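Fructosyl amine:oxygen oxidoreductase (Neosartorya fumigata, PDB 4WCT) probably catalyses the oxidative deglycation of fructosyl amines (Amadori products), using a bound flavin-adenine dinucleotide and molecular oxygen. Local coordinates at residues P329-A332 with E333-R337. Sequence-based numbering, arbitrary orientation.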
loop_
_atom_site.group_PDB
_atom_site.type_symbol
_atom_site.label_atom_id
_atom_site.label_comp_id
_atom_site.label_asym_id
_atom_site.label_seq_id
_atom_site.Cartn_x
_atom_site.Cartn_y
_atom_site.Cartn_z
ATOM N N PRO A 329 1.486 12.562 14.010
ATOM C CA PRO A 329 2.125 13.764 14.521
ATOM C C PRO A 329 1.270 15.005 14.298
ATOM O O PRO A 329 0.589 15.143 13.280
ATOM C CB PRO A 329 3.448 13.823 13.747
ATOM C CG PRO A 329 3.737 12.392 13.417
ATOM C CD PRO A 329 2.377 11.828 13.086
ATOM N N LEU A 330 1.357 15.939 15.231
ATOM C CA LEU A 330 0.617 17.197 15.108
ATOM C C LEU A 330 0.950 17.893 13.793
ATOM O O LEU A 330 0.103 18.619 13.239
ATOM C CB LEU A 330 0.918 18.093 16.297
ATOM C CG LEU A 330 0.343 17.601 17.637
ATOM C CD1 LEU A 330 0.871 18.454 18.775
ATOM C CD2 LEU A 330 -1.173 17.603 17.630
ATOM N N GLU A 331 2.214 17.820 13.369
ATOM C CA GLU A 331 2.597 18.464 12.102
ATOM C C GLU A 331 1.881 17.818 10.889
ATOM O O GLU A 331 1.629 18.496 9.891
ATOM C CB GLU A 331 4.133 18.489 11.913
ATOM C CG GLU A 331 4.685 17.108 11.613
ATOM C CD GLU A 331 5.956 16.717 12.322
ATOM O OE1 GLU A 331 6.891 17.553 12.488
ATOM O OE2 GLU A 331 6.155 15.497 12.424
ATOM N N ALA A 332 1.482 16.558 11.024
ATOM C CA ALA A 332 0.789 15.873 9.929
ATOM C C ALA A 332 -0.687 16.290 9.941
ATOM O O ALA A 332 -1.255 16.595 8.880
ATOM C CB ALA A 332 0.918 14.369 10.044
ATOM N N GLU A 333 -1.286 16.390 11.127
ATOM C CA GLU A 333 -2.613 16.977 11.240
ATOM C C GLU A 333 -2.668 18.374 10.618
ATOM O O GLU A 333 -3.582 18.690 9.833
ATOM C CB GLU A 333 -3.073 17.037 12.692
ATOM C CG GLU A 333 -4.382 17.817 12.854
ATOM C CD GLU A 333 -4.791 18.048 14.292
ATOM O OE1 GLU A 333 -3.941 17.939 15.218
ATOM O OE2 GLU A 333 -5.949 18.466 14.493
ATOM N N ALA A 334 -1.639 19.193 10.863
ATOM C CA ALA A 334 -1.629 20.548 10.326
ATOM C C ALA A 334 -1.558 20.546 8.794
ATOM O O ALA A 334 -2.209 21.371 8.152
ATOM C CB ALA A 334 -0.493 21.364 10.933
ATOM N N ARG A 335 -0.801 19.610 8.219
ATOM C CA ARG A 335 -0.709 19.499 6.761
ATOM C C ARG A 335 -2.053 19.069 6.171
ATOM O O ARG A 335 -2.458 19.557 5.115
ATOM C CB ARG A 335 0.404 18.548 6.332
ATOM C CG ARG A 335 1.796 19.102 6.569
ATOM C CD ARG A 335 2.882 18.182 6.034
ATOM N NE ARG A 335 2.863 16.885 6.670
ATOM C CZ ARG A 335 3.736 16.464 7.574
ATOM N NH1 ARG A 335 4.712 17.264 7.995
ATOM N NH2 ARG A 335 3.627 15.226 8.061
ATOM N N ALA A 336 -2.734 18.156 6.860
ATOM C CA ALA A 336 -4.076 17.740 6.416
ATOM C C ALA A 336 -5.036 18.911 6.417
ATOM O O ALA A 336 -5.835 19.070 5.493
ATOM C CB ALA A 336 -4.639 16.611 7.265
ATOM N N ARG A 337 -4.952 19.763 7.426
ATOM C CA ARG A 337 -5.852 20.895 7.507
ATOM C C ARG A 337 -5.516 21.955 6.476
ATOM O O ARG A 337 -6.410 22.613 5.949
ATOM C CB ARG A 337 -5.839 21.482 8.918
ATOM C CG ARG A 337 -6.420 20.553 9.953
ATOM C CD ARG A 337 -6.595 21.249 11.266
ATOM N NE ARG A 337 -7.009 20.332 12.328
ATOM C CZ ARG A 337 -8.238 19.844 12.468
ATOM N NH1 ARG A 337 -9.208 20.237 11.663
ATOM N NH2 ARG A 337 -8.517 18.937 13.411
HETATM O O HOH W 1 -1.897 19.977 14.556
#
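One face of the Arg335 guanidinium lies over the backbone of the preceding turn: Glu331 O stands 3.6 Å above its plane, over the centre, and Ala332 N is offset toward the rim. The bend at chi3 (-61°) folds the chain back toward the helix start, bringing Arg335 NH2 to 3.5 Å from Ala332 CB and Arg335 NH1 to 3.6 Å from Glu331 CG. The Glu331 and Arg335 side chains lie side by side, pointing the same way, with carboxylate and guanidinium planes 21° apart, yet Glu331 OE2 stays 5.0 Å from Arg335 NH1, so they do not pair directly. Tyr305 OH bridges them instead, bonding to Glu331 OE2 and Arg335 NH2, while Arg335 NE makes a salt bridge to Asp300.

At the edge of the Arg337 guanidinium, nearly in its plane, sits Glu333 OE2, gripped side-on by two nitrogens. Glu333 OE2 meets Arg337 NH2 (2.8 Å) with its anti lone pair, whereas Arg337 NE reaches the same oxygen from above the carboxylate plane, 36° out of it. Glu333 OE1 accepts a hydrogen bond from a water that also donates to Leu330 O, and lies 3.7 Å from Leu330 CD2.

Pro329 is the N-cap residue: its O accepts from Ala332 N and, 3.1 Å away, from Glu333 N. The i to i+4 bonds run on through Ala336 N to Ala332 O (3.0 Å) and Arg337 N to Glu333 O, defining the first turns of helix 330-343, whose Ala332 and Ala336 pack on strands 253-263 and 295-310 of the large mixed sheet in this FAD-dependent oxidoreductase.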